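PDB 4MEA: predicted protein from Acinetobacter sp. RUH2624, which is a secreted alpha/beta-hydrolase-fold epoxide hydrolase of the Cif family, opening epoxide rings by hydrolysis and probably acting as a virulence factor. Local coordinates for residues F167-Y172 with W181-F186. Sequence-based numbering, arbitrary orientation.
Sequences FEYPGY and WHFGYF
G171 lies against W181 at the start of the short helix 181-185, their CA atoms 4.0 Å apart, while the extended residues Y169 and P170 lead up to it. At this close point backbone meets side-chain root: the carbonyl oxygen G171 O sits 3.5 Å from W181 CB. Because W181 CG is set between its backbone N and carbonyl carbon (chi1 87°), the indole swings away from the loop, and H182 CB comes over the centre of one of its faces. Y169 makes the second contact, sending CD2 to within 4.1 Å of F183 CE2. The two rings meet at a slant through these ring carbons, an apolar touch rather than a stack. On one face of the F183 ring lies H182 CE1, 3.5 Å above the plane, so the imidazole of the preceding residue also flanks this phenyl. Backbone hydrogen bonds pair P170 with G180 and G171 with G178, closing the excursion that carries the hairpin of strands 172-173 and 176-177. The contact thus lies where the chain leaves core strand 151-157 and enters the helical cap usual in epoxide hydrolases of this fold, with F183 also reaching H246 at helix 246-258, while the W181 ring meets F188 of the second subunit.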
loop_
_atom_site.group_PDB
_atom_site.type_symbol
_atom_site.label_atom_id
_atom_site.label_comp_id
_atom_site.label_asym_id
_atom_site.label_seq_id
_atom_site.Cartn_x
_atom_site.Cartn_y
_atom_site.Cartn_z
ATOM N N PHE A 167 -5.588 7.653 -9.914
ATOM C CA PHE A 167 -5.339 6.366 -10.549
ATOM C C PHE A 167 -3.876 6.256 -10.978
ATOM O O PHE A 167 -3.477 5.289 -11.647
ATOM C CB PHE A 167 -6.232 6.192 -11.782
ATOM C CG PHE A 167 -7.685 5.975 -11.458
ATOM C CD1 PHE A 167 -8.059 5.333 -10.292
ATOM C CD2 PHE A 167 -8.675 6.409 -12.326
ATOM C CE1 PHE A 167 -9.406 5.126 -9.990
ATOM C CE2 PHE A 167 -10.024 6.201 -12.037
ATOM C CZ PHE A 167 -10.387 5.562 -10.869
ATOM N N GLU A 168 -3.080 7.252 -10.603
ATOM C CA GLU A 168 -1.687 7.323 -11.048
ATOM C C GLU A 168 -0.668 7.477 -9.916
ATOM O O GLU A 168 0.504 7.137 -10.092
ATOM C CB GLU A 168 -1.519 8.454 -12.066
ATOM C CG GLU A 168 -2.310 8.224 -13.347
ATOM C CD GLU A 168 -2.440 9.479 -14.190
ATOM O OE1 GLU A 168 -1.959 10.547 -13.750
ATOM O OE2 GLU A 168 -3.029 9.397 -15.290
ATOM N N TYR A 169 -1.089 7.983 -8.757
ATOM C CA TYR A 169 -0.120 8.188 -7.668
ATOM C C TYR A 169 0.587 6.873 -7.380
ATOM O O TYR A 169 -0.067 5.845 -7.191
ATOM C CB TYR A 169 -0.783 8.726 -6.391
ATOM C CG TYR A 169 -1.548 10.015 -6.593
ATOM C CD1 TYR A 169 -1.012 11.062 -7.342
ATOM C CD2 TYR A 169 -2.819 10.179 -6.044
ATOM C CE1 TYR A 169 -1.725 12.242 -7.533
ATOM C CE2 TYR A 169 -3.541 11.337 -6.241
ATOM C CZ TYR A 169 -2.991 12.365 -6.980
ATOM O OH TYR A 169 -3.714 13.515 -7.155
ATOM N N PRO A 170 1.929 6.895 -7.350
ATOM C CA PRO A 170 2.711 5.659 -7.252
ATOM C C PRO A 170 2.706 5.033 -5.852
ATOM O O PRO A 170 2.641 5.734 -4.837
ATOM C CB PRO A 170 4.124 6.106 -7.640
ATOM C CG PRO A 170 4.184 7.537 -7.257
ATOM C CD PRO A 170 2.786 8.092 -7.463
ATOM N N GLY A 171 2.768 3.708 -5.795
ATOM C CA GLY A 171 2.824 3.035 -4.510
ATOM C C GLY A 171 4.197 3.147 -3.878
ATOM O O GLY A 171 4.345 3.075 -2.651
ATOM N N TYR A 172 5.213 3.340 -4.711
ATOM C CA TYR A 172 6.589 3.307 -4.219
ATOM C C TYR A 172 7.446 4.348 -4.942
ATOM O O TYR A 172 7.221 4.644 -6.118
ATOM C CB TYR A 172 7.175 1.902 -4.378
ATOM C CG TYR A 172 8.537 1.702 -3.734
ATOM C CD1 TYR A 172 8.683 1.725 -2.349
ATOM C CD2 TYR A 172 9.677 1.487 -4.514
ATOM C CE1 TYR A 172 9.919 1.536 -1.758
ATOM C CE2 TYR A 172 10.924 1.293 -3.925
ATOM C CZ TYR A 172 11.033 1.325 -2.543
ATOM O OH TYR A 172 12.256 1.138 -1.938
ATOM N N TRP A 181 0.240 4.371 -2.148
ATOM C CA TRP A 181 0.142 3.041 -1.525
ATOM C C TRP A 181 -1.074 2.886 -0.614
ATOM O O TRP A 181 -1.762 1.857 -0.656
ATOM C CB TRP A 181 1.447 2.598 -0.821
ATOM C CG TRP A 181 1.613 3.035 0.628
ATOM C CD1 TRP A 181 2.357 4.094 1.088
ATOM C CD2 TRP A 181 1.046 2.410 1.798
ATOM N NE1 TRP A 181 2.265 4.181 2.462
ATOM C CE2 TRP A 181 1.474 3.157 2.922
ATOM C CE3 TRP A 181 0.213 1.299 2.002
ATOM C CZ2 TRP A 181 1.093 2.834 4.225
ATOM C CZ3 TRP A 181 -0.163 0.978 3.300
ATOM C CH2 TRP A 181 0.280 1.744 4.397
ATOM N N HIS A 182 -1.382 3.903 0.182
ATOM C CA HIS A 182 -2.495 3.733 1.103
ATOM C C HIS A 182 -3.855 3.690 0.386
ATOM O O HIS A 182 -4.792 3.080 0.891
ATOM C CB HIS A 182 -2.470 4.760 2.240
ATOM C CG HIS A 182 -2.982 6.111 1.854
ATOM N ND1 HIS A 182 -2.258 6.986 1.075
ATOM C CD2 HIS A 182 -4.147 6.737 2.142
ATOM C CE1 HIS A 182 -2.957 8.093 0.897
ATOM N NE2 HIS A 182 -4.105 7.969 1.538
ATOM N N PHE A 183 -3.965 4.304 -0.789
ATOM C CA PHE A 183 -5.224 4.236 -1.522
ATOM C C PHE A 183 -5.521 2.784 -1.908
ATOM O O PHE A 183 -6.686 2.375 -1.981
ATOM C CB PHE A 183 -5.224 5.140 -2.766
ATOM C CG PHE A 183 -5.149 6.617 -2.459
ATOM C CD1 PHE A 183 -6.258 7.303 -1.987
ATOM C CD2 PHE A 183 -3.977 7.328 -2.680
ATOM C CE1 PHE A 183 -6.199 8.669 -1.717
ATOM C CE2 PHE A 183 -3.915 8.691 -2.417
ATOM C CZ PHE A 183 -5.036 9.362 -1.934
ATOM N N GLY A 184 -4.464 2.005 -2.139
ATOM C CA GLY A 184 -4.614 0.589 -2.437
ATOM C C GLY A 184 -4.858 -0.258 -1.201
ATOM O O GLY A 184 -5.797 -1.058 -1.154
ATOM N N TYR A 185 -4.000 -0.105 -0.197
ATOM C CA TYR A 185 -4.135 -0.887 1.035
ATOM C C TYR A 185 -5.513 -0.684 1.674
ATOM O O TYR A 185 -6.160 -1.652 2.087
ATOM C CB TYR A 185 -3.017 -0.526 2.023
ATOM C CG TYR A 185 -3.109 -1.201 3.389
ATOM C CD1 TYR A 185 -3.172 -2.592 3.509
ATOM C CD2 TYR A 185 -3.088 -0.448 4.548
ATOM C CE1 TYR A 185 -3.227 -3.204 4.763
ATOM C CE2 TYR A 185 -3.146 -1.050 5.808
ATOM C CZ TYR A 185 -3.222 -2.422 5.905
ATOM O OH TYR A 185 -3.267 -3.016 7.149
ATOM N N PHE A 186 -5.977 0.566 1.717
ATOM C CA PHE A 186 -7.249 0.890 2.370
ATOM C C PHE A 186 -8.481 0.395 1.591
ATOM O O PHE A 186 -9.582 0.369 2.126
ATOM C CB PHE A 186 -7.372 2.398 2.645
ATOM C CG PHE A 186 -6.426 2.919 3.709
ATOM C CD1 PHE A 186 -5.704 2.051 4.515
ATOM C CD2 PHE A 186 -6.280 4.290 3.915
ATOM C CE1 PHE A 186 -4.846 2.544 5.507
ATOM C CE2 PHE A 186 -5.410 4.791 4.899
ATOM C CZ PHE A 186 -4.704 3.911 5.693
#